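Local coordinates for protein CghA (Chaetomium globosum, PDB 6KBC) that belongs to the Diels-Alderase family of the calycin clan, a mainly beta-stranded protein of two domains that holds the ligand WK1 in a pocket, at residues F6-L10 with F34-A38; H113-R119 with T131-V137. All coordinates share one frame; numbering follows the deposited sequence.

Contact 1. Residues F6-L10 with F34-A38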
loop_
_atom_site.group_PDB
_atom_site.type_symbol
_atom_site.label_atom_id
_atom_site.label_comp_id
_atom_site.label_asym_id
_atom_site.label_seq_id
_atom_site.Cartn_x
_atom_site.Cartn_y
_atom_site.Cartn_z
ATOM N N PHE A 6 -9.551 -24.103 2.018
ATOM C CA PHE A 6 -8.450 -23.882 1.092
ATOM C C PHE A 6 -7.204 -23.529 1.884
ATOM O O PHE A 6 -7.257 -22.718 2.809
ATOM C CB PHE A 6 -8.777 -22.765 0.109
ATOM C CG PHE A 6 -9.924 -23.074 -0.798
ATOM C CD1 PHE A 6 -9.750 -23.876 -1.908
ATOM C CD2 PHE A 6 -11.165 -22.523 -0.567
ATOM C CE1 PHE A 6 -10.802 -24.150 -2.747
ATOM C CE2 PHE A 6 -12.217 -22.790 -1.404
ATOM C CZ PHE A 6 -12.037 -23.606 -2.493
ATOM N N ILE A 7 -6.085 -24.152 1.540
ATOM C CA ILE A 7 -4.856 -23.983 2.300
ATOM C C ILE A 7 -3.691 -23.794 1.337
ATOM O O ILE A 7 -3.473 -24.614 0.438
ATOM C CB ILE A 7 -4.594 -25.174 3.244
ATOM C CG1 ILE A 7 -3.228 -25.012 3.919
ATOM C CG2 ILE A 7 -4.728 -26.508 2.499
ATOM C CD1 ILE A 7 -2.997 -25.932 5.102
ATOM N N SER A 8 -2.958 -22.699 1.516
ATOM C CA SER A 8 -1.673 -22.483 0.865
ATOM C C SER A 8 -0.629 -22.450 1.968
ATOM O O SER A 8 -0.551 -21.473 2.721
ATOM C CB SER A 8 -1.668 -21.188 0.054
ATOM O OG SER A 8 -0.356 -20.883 -0.379
ATOM N N LEU A 9 0.166 -23.511 2.073
ATOM C CA LEU A 9 1.156 -23.634 3.134
ATOM C C LEU A 9 2.544 -23.734 2.521
ATOM O O LEU A 9 2.857 -24.705 1.823
ATOM C CB LEU A 9 0.856 -24.839 4.026
ATOM C CG LEU A 9 1.919 -25.250 5.044
ATOM C CD1 LEU A 9 2.156 -24.141 6.050
ATOM C CD2 LEU A 9 1.483 -26.523 5.764
ATOM N N LEU A 10 3.365 -22.725 2.790
ATOM C CA LEU A 10 4.725 -22.622 2.287
ATOM C C LEU A 10 5.663 -22.625 3.481
ATOM O O LEU A 10 5.578 -21.750 4.347
ATOM C CB LEU A 10 4.909 -21.362 1.434
ATOM C CG LEU A 10 4.209 -21.246 0.078
ATOM C CD1 LEU A 10 2.727 -21.195 0.213
ATOM C CD2 LEU A 10 4.678 -19.973 -0.608
ATOM N N PHE A 34 -6.806 -15.038 -1.301
ATOM C CA PHE A 34 -6.100 -16.308 -1.311
ATOM C C PHE A 34 -4.908 -16.236 -2.267
ATOM O O PHE A 34 -5.018 -15.663 -3.355
ATOM C CB PHE A 34 -7.040 -17.446 -1.709
ATOM C CG PHE A 34 -6.462 -18.808 -1.456
ATOM C CD1 PHE A 34 -6.436 -19.333 -0.170
ATOM C CD2 PHE A 34 -5.918 -19.550 -2.492
ATOM C CE1 PHE A 34 -5.893 -20.588 0.074
ATOM C CE2 PHE A 34 -5.374 -20.803 -2.254
ATOM C CZ PHE A 34 -5.361 -21.320 -0.972
ATOM N N PRO A 35 -3.758 -16.790 -1.884
ATOM C CA PRO A 35 -2.550 -16.627 -2.700
ATOM C C PRO A 35 -2.740 -17.123 -4.126
ATOM O O PRO A 35 -3.425 -18.118 -4.377
ATOM C CB PRO A 35 -1.507 -17.465 -1.955
ATOM C CG PRO A 35 -1.980 -17.479 -0.549
ATOM C CD PRO A 35 -3.475 -17.480 -0.615
ATOM N N LYS A 36 -2.119 -16.404 -5.065
ATOM C CA LYS A 36 -2.161 -16.774 -6.473
ATOM C C LYS A 36 -1.128 -17.833 -6.817
ATOM O O LYS A 36 -1.251 -18.483 -7.860
ATOM C CB LYS A 36 -1.956 -15.530 -7.343
ATOM C CG LYS A 36 -3.057 -14.486 -7.156
ATOM C CD LYS A 36 -4.429 -15.086 -7.389
ATOM C CE LYS A 36 -5.513 -14.061 -7.201
ATOM N NZ LYS A 36 -6.884 -14.624 -7.377
ATOM N N TRP A 37 -0.109 -18.000 -5.978
ATOM C CA TRP A 37 0.826 -19.121 -6.046
ATOM C C TRP A 37 0.545 -20.000 -4.827
ATOM O O TRP A 37 1.210 -19.904 -3.795
ATOM C CB TRP A 37 2.277 -18.635 -6.101
ATOM C CG TRP A 37 2.636 -18.101 -7.456
ATOM C CD1 TRP A 37 3.192 -18.798 -8.493
ATOM C CD2 TRP A 37 2.389 -16.777 -7.949
ATOM N NE1 TRP A 37 3.334 -17.983 -9.587
ATOM C CE2 TRP A 37 2.848 -16.737 -9.283
ATOM C CE3 TRP A 37 1.837 -15.617 -7.389
ATOM C CZ2 TRP A 37 2.777 -15.581 -10.065
ATOM C CZ3 TRP A 37 1.771 -14.461 -8.170
ATOM C CH2 TRP A 37 2.236 -14.456 -9.493
ATOM N N ALA A 38 -0.461 -20.870 -4.964
ATOM C CA ALA A 38 -1.007 -21.584 -3.809
ATOM C C ALA A 38 -0.058 -22.667 -3.303
ATOM O O ALA A 38 0.163 -22.792 -2.094
ATOM C CB ALA A 38 -2.368 -22.180 -4.161
#
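Ser8 and Ala38 join an N-terminal edge strand to an irregular loop: residues 6-10 form a strand, while 34-38 belong to the connection that runs on to strand 46-54. The 23 residues between the two segments contain neither helix nor strand. The backbones come nearest at this pair, whose CA atoms are 4.8 Å apart, and a single hydrogen bond spans the contact. Ser8 OG donates to the carbonyl O of Ala38 over 2.6 Å, approaching at a C=O...donor angle of 122° and tilted 15° from the carbonyl plane. The hydroxyl is set for this by its first torsion (170°), which turns OG away from the backbone N of Ser8. The same buried OG also bonds Arg68 NH1, so two partners fix its direction.

In the calycin-like N-terminal domain, strand 6-10 pairs antiparallel with strand 99-105 through Phe6-Ser104, Ser8-Val102 and Leu10-Ser100 backbone bonds. The alternation of a strand sends Ile7 and Leu9 away from the loop, and Ser8 and Leu10 toward it. CB of Phe6 also faces the loop, but its ring turns off.

Beside the Ser8 bond the contacts are van der Waals. Two are apolar: Pro35 CG lies 3.8 Å from Ser8 CB, and Phe34 CE1 comes 3.6 Å from Phe6 CB. Phe34 points its ring end-on at the strand backbone, with CE1 and CZ leading; CZ sits 3.7 Å from Ser8 N, while Ile7 C meets the ring at its edge, near the ring plane. Pro35 CD lies over one face of this ring, 3.4 Å above the plane and nearer the margin than the centre. Leu10 CD1 reaches the Ala38 carbonyl O at 3.8 Å.

The loop has its own attachments: Glu47 accepts bonds from the backbone N of Lys36 and of Trp37, and Trp37 NE1 bonds Ile21 O.

Contact 2. Residues H113-R119 with T131-V137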
loop_
_atom_site.group_PDB
_atom_site.type_symbol
_atom_site.label_atom_id
_atom_site.label_comp_id
_atom_site.label_asym_id
_atom_site.label_seq_id
_atom_site.Cartn_x
_atom_site.Cartn_y
_atom_site.Cartn_z
ATOM N N HIS A 113 -13.681 -16.499 4.549
ATOM C CA HIS A 113 -12.927 -15.958 5.668
ATOM C C HIS A 113 -11.467 -16.374 5.533
ATOM O O HIS A 113 -11.158 -17.569 5.502
ATOM C CB HIS A 113 -13.527 -16.451 6.985
ATOM C CG HIS A 113 -12.668 -16.183 8.178
ATOM N ND1 HIS A 113 -11.678 -17.048 8.593
ATOM C CD2 HIS A 113 -12.646 -15.142 9.044
ATOM C CE1 HIS A 113 -11.084 -16.553 9.665
ATOM N NE2 HIS A 113 -11.655 -15.398 9.960
ATOM N N VAL A 114 -10.567 -15.390 5.439
ATOM C CA VAL A 114 -9.156 -15.629 5.162
ATOM C C VAL A 114 -8.343 -15.390 6.425
ATOM O O VAL A 114 -8.578 -14.421 7.155
ATOM C CB VAL A 114 -8.647 -14.729 4.016
ATOM C CG1 VAL A 114 -7.140 -14.845 3.877
ATOM C CG2 VAL A 114 -9.328 -15.086 2.721
ATOM N N ALA A 115 -7.373 -16.261 6.670
ATOM C CA ALA A 115 -6.425 -16.100 7.762
ATOM C C ALA A 115 -5.030 -16.367 7.234
ATOM O O ALA A 115 -4.796 -17.383 6.574
ATOM C CB ALA A 115 -6.735 -17.049 8.926
ATOM N N GLY A 116 -4.112 -15.460 7.514
ATOM C CA GLY A 116 -2.727 -15.610 7.107
ATOM C C GLY A 116 -1.850 -15.646 8.339
ATOM O O GLY A 116 -2.101 -14.921 9.303
ATOM N N VAL A 117 -0.844 -16.518 8.315
ATOM C CA VAL A 117 0.082 -16.632 9.434
ATOM C C VAL A 117 1.504 -16.771 8.912
ATOM O O VAL A 117 1.866 -17.773 8.287
ATOM C CB VAL A 117 -0.277 -17.807 10.369
ATOM C CG1 VAL A 117 0.561 -17.732 11.634
ATOM C CG2 VAL A 117 -1.763 -17.807 10.723
ATOM N N TRP A 118 2.272 -15.707 9.100
ATOM C CA TRP A 118 3.730 -15.649 9.074
ATOM C C TRP A 118 4.260 -15.996 10.458
ATOM O O TRP A 118 4.080 -15.228 11.411
ATOM C CB TRP A 118 4.116 -14.243 8.618
ATOM C CG TRP A 118 4.059 -13.937 7.118
ATOM C CD1 TRP A 118 5.132 -13.852 6.285
ATOM C CD2 TRP A 118 2.927 -14.111 6.241
ATOM N NE1 TRP A 118 4.730 -13.680 4.988
ATOM C CE2 TRP A 118 3.381 -13.880 4.924
ATOM C CE3 TRP A 118 1.567 -14.349 6.447
ATOM C CZ2 TRP A 118 2.526 -13.878 3.826
ATOM C CZ3 TRP A 118 0.719 -14.352 5.353
ATOM C CH2 TRP A 118 1.203 -14.114 4.056
ATOM N N ARG A 119 4.889 -17.164 10.581
ATOM C CA ARG A 119 5.245 -17.672 11.899
ATOM C C ARG A 119 6.470 -18.566 11.836
ATOM O O ARG A 119 6.815 -19.124 10.792
ATOM C CB ARG A 119 4.106 -18.464 12.548
ATOM C CG ARG A 119 3.731 -19.696 11.743
ATOM C CD ARG A 119 2.640 -20.523 12.390
ATOM N NE ARG A 119 2.289 -21.658 11.540
ATOM C CZ ARG A 119 2.932 -22.821 11.520
ATOM N NH1 ARG A 119 4.043 -22.988 12.225
ATOM N NH2 ARG A 119 2.512 -23.787 10.717
ATOM N N THR A 131 8.161 -16.084 16.802
ATOM C CA THR A 131 7.615 -15.016 15.968
ATOM C C THR A 131 6.307 -15.465 15.334
ATOM O O THR A 131 6.277 -16.444 14.582
ATOM C CB THR A 131 8.592 -14.581 14.872
ATOM O OG1 THR A 131 9.890 -14.338 15.435
ATOM C CG2 THR A 131 8.069 -13.332 14.181
ATOM N N THR A 132 5.237 -14.732 15.616
ATOM C CA THR A 132 3.965 -14.913 14.939
ATOM C C THR A 132 3.466 -13.552 14.483
ATOM O O THR A 132 3.437 -12.601 15.270
ATOM C CB THR A 132 2.930 -15.580 15.854
ATOM O OG1 THR A 132 3.539 -16.690 16.528
ATOM C CG2 THR A 132 1.754 -16.077 15.036
ATOM N N ALA A 133 3.100 -13.454 13.209
ATOM C CA ALA A 133 2.403 -12.292 12.680
ATOM C C ALA A 133 1.267 -12.821 11.828
ATOM O O ALA A 133 1.485 -13.666 10.957
ATOM C CB ALA A 133 3.332 -11.388 11.859
ATOM N N SER A 134 0.057 -12.359 12.089
ATOM C CA SER A 134 -1.086 -12.986 11.459
ATOM C C SER A 134 -2.097 -11.927 11.064
ATOM O O SER A 134 -2.203 -10.878 11.702
ATOM C CB SER A 134 -1.737 -14.018 12.397
ATOM O OG SER A 134 -2.481 -13.362 13.407
ATOM N N PHE A 135 -2.842 -12.211 10.002
ATOM C CA PHE A 135 -3.972 -11.378 9.639
ATOM C C PHE A 135 -5.202 -12.242 9.432
ATOM O O PHE A 135 -5.117 -13.431 9.124
ATOM C CB PHE A 135 -3.688 -10.512 8.393
ATOM C CG PHE A 135 -3.343 -11.288 7.144
ATOM C CD1 PHE A 135 -4.334 -11.794 6.317
ATOM C CD2 PHE A 135 -2.021 -11.446 6.761
ATOM C CE1 PHE A 135 -4.007 -12.485 5.151
ATOM C CE2 PHE A 135 -1.690 -12.125 5.594
ATOM C CZ PHE A 135 -2.690 -12.652 4.794
ATOM N N ASP A 136 -6.357 -11.612 9.609
ATOM C CA ASP A 136 -7.639 -12.274 9.494
ATOM C C ASP A 136 -8.598 -11.306 8.825
ATOM O O ASP A 136 -8.721 -10.158 9.260
ATOM C CB ASP A 136 -8.149 -12.675 10.887
ATOM C CG ASP A 136 -9.120 -13.822 10.845
ATOM O OD1 ASP A 136 -8.664 -14.982 10.686
ATOM O OD2 ASP A 136 -10.334 -13.563 11.013
ATOM N N VAL A 137 -9.270 -11.746 7.770
ATOM C CA VAL A 137 -10.203 -10.891 7.052
ATOM C C VAL A 137 -11.537 -11.608 6.929
ATOM O O VAL A 137 -11.583 -12.762 6.490
ATOM C CB VAL A 137 -9.680 -10.504 5.661
ATOM C CG1 VAL A 137 -10.645 -9.563 5.010
ATOM C CG2 VAL A 137 -8.290 -9.865 5.769
#
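Val114, Gly116 and Trp118 pair through their backbones with Val137, Phe135 and Ala133, as two neighbouring antiparallel strands whose short axes run 4.6 Å apart at 172°. Each of the three hydrogen-bonded pairs makes two N-H...O bonds, six in all, between 2.7 Å (Ala133 N to Trp118 O) and 3.0 Å (Val114 N to Val137 O). The intervening non-hydrogen-bonded pairs are Ala115-Asp136, Val117-Ser134 and Arg119-Thr132.

The aromatic contacts lie on the face bearing Val114, Trp118 and Phe135. Phe135 takes chi1 59°, which folds its ring across to the partner strand and lays one face on Gly116: CA of that glycine stands 3.8 Å from the ring centroid, nearly over the centre, a CH-pi contact. The place a side chain would occupy at Gly116 is thus filled by the ring. Trp118 meets the same ring obliquely, with planes 38° apart and CZ3 3.3 Å from Phe135 CE2, while Val114 CG1 touches the ring edge.

The polar side-chain contact is at the His113 end, on the face that carries Ala115 and Asp136. His113 NE2 donates to Asp136 OD2 in a bent bond, whose modelled length of 2.5 Å is short enough to be doubtful; the imidazole and carboxylate are turned well out of each other's plane. His113 ND1 has a weak hydrogen bond to Asp105 OD2.

Strand 99-105 pairs with the other edge of 113-119, and strand 143-150 flanks 132-137. On the side probably facing the interior of a calycin-type barrel, Phe135 stacks on Trp49 of strand 46-54, and Trp118 NE1 bonds Phe67 O of strand 60-69.

Overall arrangement
Contact 1 closes in sequence before contact 2 opens, and both belong to the N-terminal Diels-Alderase domain, on the same side of the chain's centre. Their centres are 13 Å apart; their nearest atoms stay about 5 Å apart, so the two do not touch directly. Strand 99-105 connects them, pairing antiparallel with 6-10 on one side and with 113-119 on the other. A second link runs through strand 60-69, where Arg68 meets Ser8 and Leu10 of contact 1 and Trp118 of contact 2. Neither reaches the bound WK1: the side chain of Trp37 is about 11 Å from it and that of Trp118 about 12 Å.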